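Local atomic coordinates of C2 toxin component I (Clostridium botulinum, PDB entry 2J3X), a protein that probably transfers ADP-ribose from NAD to actin, as the enzymatic component of the binary C2 toxin. Residues A[394-406]-A[418-431]. The protein carries 2 engineered substitutions. Sequence-based numbering, arbitrary orientation. Where two conformers were deposited one is given.
Sequences KNSTFKIFRITPI and QVVIDAEGIQNKEI
R402 and D422 form the salt bridge of this antiparallel pair. The arginine holds the carboxylate side-on, NE and NH2 both donating to OD2; NH2 lies 2.9 Å from D422 OD2. OD2 sits at the guanidinium edge, and the two flat groups are nearly coplanar, 16° apart. The chain of R402 leaves with CG anti to the backbone N (chi1 -176°) and bends at chi3, which brings NE and NH2 round to the acid. R402 NH1 and NH2 also reach the carbonyls of E108 and T142, while D422 OD1 pairs with R366.

The backbone is joined by antiparallel hydrogen bonds from K399 to I406, such as V420 N to T404 O at 2.8 Å. The register slips by one where F401 and R402 both face D422, a classic beta bulge. F401 N donates a hydrogen bond to D422 O at 2.9 Å; the one from R402 N to the same oxygen is weak. D422 CB lies over one face of the F401 ring, 3.8 Å from its centroid, a CH-pi contact. E424 N lies at the ring edge.

Apolar side chains line the face of I400, I403, V419 and I421. I400 CG1 meets I421 CG2 at 3.6 Å, and I403 CG2 meets V419 CB at 3.7 Å. I403, P405 and V419 continue this packing onto helix 326-336. On the other face, I406 CG2 touches V420 CG2 at 3.9 Å.

In the C-terminal tail, K429 N donates to T397 OG1 at 2.9 Å. Water 2 joins T404 OG1, V420 O and, weakly, D422 OD2.

These segments form much of the hairpin 397-411/414-426 in the ADP-ribosyltransferase fold. D422 has one oxygen on each of two arginines, R402 and R366; this would probably stabilise its ionised form and fix its rotation beside the bulge.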
loop_
_atom_site.group_PDB
_atom_site.type_symbol
_atom_site.label_atom_id
_atom_site.label_comp_id
_atom_site.label_asym_id
_atom_site.label_seq_id
_atom_site.Cartn_x
_atom_site.Cartn_y
_atom_site.Cartn_z
ATOM N N LYS A 394 13.236 8.496 18.455
ATOM C CA LYS A 394 13.950 9.580 17.735
ATOM C C LYS A 394 14.970 8.939 16.761
ATOM O O LYS A 394 15.437 7.814 16.985
ATOM C CB LYS A 394 14.662 10.480 18.763
ATOM C CG LYS A 394 15.736 9.714 19.577
ATOM C CD LYS A 394 16.333 10.442 20.827
ATOM C CE LYS A 394 17.377 9.466 21.466
ATOM N NZ LYS A 394 18.562 9.399 20.596
ATOM N N ASN A 395 15.315 9.672 15.710
ATOM C CA ASN A 395 16.254 9.171 14.707
ATOM C C ASN A 395 15.712 7.970 13.911
ATOM O O ASN A 395 16.497 7.172 13.443
ATOM C CB ASN A 395 17.596 8.780 15.363
ATOM C CG ASN A 395 18.314 9.962 15.987
ATOM O OD1 ASN A 395 18.480 10.971 15.343
ATOM N ND2 ASN A 395 18.765 9.821 17.240
ATOM N N SER A 396 14.400 7.795 13.795
ATOM C CA SER A 396 13.891 6.680 12.968
ATOM C C SER A 396 13.958 7.134 11.501
ATOM O O SER A 396 13.257 8.080 11.100
ATOM C CB SER A 396 12.426 6.337 13.340
ATOM O OG SER A 396 12.343 5.728 14.652
ATOM N N THR A 397 14.768 6.439 10.706
ATOM C CA THR A 397 15.012 6.817 9.348
ATOM C C THR A 397 14.339 5.793 8.452
ATOM O O THR A 397 14.304 4.602 8.789
ATOM C CB THR A 397 16.550 6.812 9.100
ATOM O OG1 THR A 397 17.171 7.678 10.102
ATOM C CG2 THR A 397 16.909 7.257 7.730
ATOM N N PHE A 398 13.837 6.257 7.323
ATOM C CA PHE A 398 13.095 5.426 6.360
ATOM C C PHE A 398 13.622 5.664 4.934
ATOM O O PHE A 398 14.175 6.715 4.634
ATOM C CB PHE A 398 11.583 5.754 6.385
ATOM C CG PHE A 398 10.913 5.326 7.643
ATOM C CD1 PHE A 398 10.439 3.998 7.785
ATOM C CD2 PHE A 398 10.799 6.225 8.720
ATOM C CE1 PHE A 398 9.794 3.575 8.980
ATOM C CE2 PHE A 398 10.223 5.795 9.928
ATOM C CZ PHE A 398 9.722 4.498 10.065
ATOM N N LYS A 399 13.490 4.663 4.081
ATOM C CA LYS A 399 13.846 4.780 2.683
ATOM C C LYS A 399 12.560 4.546 1.898
ATOM O O LYS A 399 11.878 3.550 2.122
ATOM C CB LYS A 399 14.880 3.697 2.289
ATOM C CG LYS A 399 15.293 3.810 0.837
ATOM C CD LYS A 399 16.680 3.067 0.634
ATOM C CE LYS A 399 16.895 2.641 -0.817
ATOM N NZ LYS A 399 17.575 3.665 -1.699
ATOM N N ILE A 400 12.183 5.502 1.032
ATOM C CA ILE A 400 11.059 5.353 0.159
ATOM C C ILE A 400 11.356 4.379 -0.934
ATOM O O ILE A 400 12.379 4.504 -1.614
ATOM C CB ILE A 400 10.741 6.741 -0.525
ATOM C CG1 ILE A 400 10.462 7.734 0.634
ATOM C CG2 ILE A 400 9.581 6.620 -1.477
ATOM C CD1 ILE A 400 10.285 9.248 0.136
ATOM N N PHE A 401 10.461 3.414 -1.100
ATOM C CA PHE A 401 10.664 2.463 -2.190
ATOM C C PHE A 401 9.560 2.461 -3.224
ATOM O O PHE A 401 9.712 1.822 -4.281
ATOM C CB PHE A 401 10.993 1.057 -1.595
ATOM C CG PHE A 401 9.825 0.406 -0.911
ATOM C CD1 PHE A 401 8.832 -0.314 -1.694
ATOM C CD2 PHE A 401 9.666 0.513 0.483
ATOM C CE1 PHE A 401 7.704 -0.910 -1.040
ATOM C CE2 PHE A 401 8.519 -0.089 1.134
ATOM C CZ PHE A 401 7.555 -0.761 0.373
ATOM N N ARG A 402 8.445 3.170 -2.996
ATOM C CA ARG A 402 7.453 3.321 -4.063
ATOM C C ARG A 402 6.520 4.447 -3.654
ATOM O O ARG A 402 6.305 4.683 -2.460
ATOM C CB ARG A 402 6.631 2.020 -4.193
ATOM C CG ARG A 402 5.629 2.042 -5.355
ATOM C CD ARG A 402 4.908 0.651 -5.464
ATOM N NE ARG A 402 4.021 0.445 -4.300
ATOM C CZ ARG A 402 2.931 -0.343 -4.283
ATOM N NH1 ARG A 402 2.607 -1.086 -5.355
ATOM N NH2 ARG A 402 2.147 -0.354 -3.192
ATOM N N ILE A 403 5.991 5.135 -4.651
ATOM C CA ILE A 403 5.092 6.250 -4.438
ATOM C C ILE A 403 3.995 6.073 -5.430
ATOM O O ILE A 403 4.215 6.015 -6.658
ATOM C CB ILE A 403 5.800 7.636 -4.682
ATOM C CG1 ILE A 403 6.933 7.807 -3.696
ATOM C CG2 ILE A 403 4.772 8.794 -4.462
ATOM C CD1 ILE A 403 7.971 8.879 -4.167
ATOM N N THR A 404 2.779 5.985 -4.896
ATOM C CA THR A 404 1.590 5.714 -5.687
ATOM C C THR A 404 0.601 6.894 -5.680
ATOM O O THR A 404 0.121 7.262 -4.615
ATOM C CB THR A 404 0.855 4.500 -5.068
ATOM O OG1 THR A 404 1.755 3.356 -5.127
ATOM C CG2 THR A 404 -0.347 4.187 -5.930
ATOM N N PRO A 405 0.270 7.451 -6.849
ATOM C CA PRO A 405 -0.734 8.579 -6.827
ATOM C C PRO A 405 -2.148 8.048 -6.567
ATOM O O PRO A 405 -2.498 6.947 -7.044
ATOM C CB PRO A 405 -0.706 9.118 -8.282
ATOM C CG PRO A 405 0.400 8.402 -8.959
ATOM C CD PRO A 405 0.707 7.119 -8.204
ATOM N N ILE A 406 -2.971 8.840 -5.880
ATOM C CA ILE A 406 -4.350 8.476 -5.648
ATOM C C ILE A 406 -5.184 9.725 -5.708
ATOM O O ILE A 406 -4.637 10.843 -5.743
ATOM C CB ILE A 406 -4.542 7.843 -4.249
ATOM C CG1 ILE A 406 -4.192 8.855 -3.118
ATOM C CG2 ILE A 406 -3.703 6.542 -4.097
ATOM C CD1 ILE A 406 -4.775 8.464 -1.748
ATOM N N GLN A 418 -3.366 12.972 -4.109
ATOM C CA GLN A 418 -2.424 12.729 -3.021
ATOM C C GLN A 418 -1.515 11.575 -3.396
ATOM O O GLN A 418 -1.713 10.938 -4.420
ATOM C CB GLN A 418 -3.152 12.379 -1.716
ATOM C CG GLN A 418 -4.298 13.396 -1.396
ATOM C CD GLN A 418 -4.775 13.334 0.040
ATOM O OE1 GLN A 418 -4.778 12.273 0.670
ATOM N NE2 GLN A 418 -5.265 14.463 0.556
ATOM N N VAL A 419 -0.492 11.340 -2.577
ATOM C CA VAL A 419 0.464 10.259 -2.932
ATOM C C VAL A 419 0.660 9.393 -1.716
ATOM O O VAL A 419 0.921 9.911 -0.586
ATOM C CB VAL A 419 1.831 10.829 -3.438
ATOM C CG1 VAL A 419 1.704 11.443 -4.903
ATOM C CG2 VAL A 419 2.482 11.814 -2.374
ATOM N N VAL A 420 0.649 8.058 -1.952
ATOM C CA VAL A 420 0.959 7.109 -0.881
ATOM C C VAL A 420 2.416 6.689 -1.012
ATOM O O VAL A 420 2.802 6.107 -2.036
ATOM C CB VAL A 420 0.000 5.876 -1.044
ATOM C CG1 VAL A 420 0.327 4.779 0.004
ATOM C CG2 VAL A 420 -1.483 6.386 -0.907
ATOM N N ILE A 421 3.191 7.025 0.014
ATOM C CA ILE A 421 4.634 6.912 -0.039
ATOM C C ILE A 421 5.022 5.676 0.797
ATOM O O ILE A 421 5.082 5.724 2.041
ATOM C CB ILE A 421 5.291 8.205 0.524
ATOM C CG1 ILE A 421 4.838 9.429 -0.330
ATOM C CG2 ILE A 421 6.847 8.053 0.483
ATOM C CD1 ILE A 421 5.292 10.766 0.322
ATOM N N ASP A 422 5.322 4.566 0.120
ATOM C CA ASP A 422 5.737 3.351 0.820
ATOM C C ASP A 422 7.187 3.516 1.239
ATOM O O ASP A 422 8.064 3.793 0.411
ATOM C CB ASP A 422 5.676 2.139 -0.158
ATOM C CG ASP A 422 4.261 1.622 -0.357
ATOM O OD1 ASP A 422 3.490 1.649 0.623
ATOM O OD2 ASP A 422 3.948 1.121 -1.450
ATOM N N ALA A 423 7.464 3.293 2.518
ATOM C CA ALA A 423 8.824 3.403 3.002
ATOM C C ALA A 423 9.110 2.317 4.034
ATOM O O ALA A 423 8.216 1.874 4.755
ATOM C CB ALA A 423 9.102 4.752 3.587
ATOM N N GLU A 424 10.380 1.953 4.096
ATOM C CA GLU A 424 10.845 0.856 5.022
ATOM C C GLU A 424 11.937 1.421 5.919
ATOM O O GLU A 424 12.595 2.425 5.559
ATOM C CB GLU A 424 11.415 -0.304 4.190
ATOM C CG GLU A 424 12.732 0.130 3.418
ATOM C CD GLU A 424 13.346 -0.929 2.520
ATOM O OE1 GLU A 424 12.791 -2.070 2.387
ATOM O OE2 GLU A 424 14.402 -0.552 1.936
ATOM N N GLY A 425 12.131 0.809 7.080
ATOM C CA GLY A 425 13.121 1.277 8.073
ATOM C C GLY A 425 14.532 0.951 7.650
ATOM O O GLY A 425 14.784 -0.136 7.119
ATOM N N ILE A 426 15.444 1.910 7.823
ATOM C CA ILE A 426 16.862 1.653 7.546
ATOM C C ILE A 426 17.682 2.232 8.702
ATOM O O ILE A 426 17.084 2.893 9.553
ATOM C CB ILE A 426 17.307 2.286 6.223
ATOM C CG1 ILE A 426 17.030 3.779 6.242
ATOM C CG2 ILE A 426 16.594 1.648 5.064
ATOM C CD1 ILE A 426 17.757 4.501 5.045
ATOM N N GLN A 427 19.003 1.985 8.745
ATOM C CA GLN A 427 19.834 2.455 9.869
ATOM C C GLN A 427 19.630 3.931 10.159
ATOM O O GLN A 427 19.674 4.758 9.244
ATOM C CB GLN A 427 21.337 2.202 9.676
ATOM C CG GLN A 427 22.151 2.679 10.894
ATOM C CD GLN A 427 23.643 2.876 10.645
ATOM O OE1 GLN A 427 24.380 1.918 10.395
ATOM N NE2 GLN A 427 24.103 4.117 10.782
ATOM N N ASN A 428 19.402 4.229 11.452
ATOM C CA ASN A 428 19.316 5.602 11.989
ATOM C C ASN A 428 20.387 6.426 11.297
ATOM O O ASN A 428 21.569 6.013 11.230
ATOM C CB ASN A 428 19.642 5.625 13.496
ATOM C CG ASN A 428 18.654 4.833 14.355
ATOM O OD1 ASN A 428 17.622 4.341 13.881
ATOM N ND2 ASN A 428 18.975 4.717 15.648
ATOM N N LYS A 429 19.999 7.587 10.790
ATOM C CA LYS A 429 20.965 8.431 10.098
ATOM C C LYS A 429 21.989 8.975 11.104
ATOM O O LYS A 429 21.618 9.546 12.142
ATOM C CB LYS A 429 20.281 9.539 9.294
ATOM C CG LYS A 429 21.039 9.872 7.995
ATOM C CD LYS A 429 21.002 8.700 6.963
ATOM C CE LYS A 429 22.357 8.500 6.218
ATOM N NZ LYS A 429 23.499 8.083 7.119
ATOM N N GLU A 430 23.268 8.735 10.810
ATOM C CA GLU A 430 24.367 9.112 11.702
ATOM C C GLU A 430 24.359 10.631 11.870
ATOM O O GLU A 430 24.326 11.379 10.873
ATOM C CB GLU A 430 25.700 8.594 11.155
ATOM C CG GLU A 430 25.840 7.063 11.252
ATOM C CD GLU A 430 26.640 6.446 10.095
ATOM O OE1 GLU A 430 26.699 7.064 9.003
ATOM O OE2 GLU A 430 27.195 5.331 10.275
ATOM N N ILE A 431 24.359 11.077 13.133
ATOM C CA ILE A 431 23.914 12.437 13.474
ATOM C C ILE A 431 24.780 13.162 14.513
ATOM O O ILE A 431 26.006 13.029 14.517
ATOM C CB ILE A 431 22.404 12.419 13.912
ATOM C CG1 ILE A 431 21.639 13.568 13.240
ATOM C CG2 ILE A 431 22.231 12.252 15.457
ATOM C CD1 ILE A 431 21.351 13.326 11.728
HETATM O O HOH W 1 16.114 4.161 11.672
HETATM O O HOH W 2 3.046 3.373 -2.788
#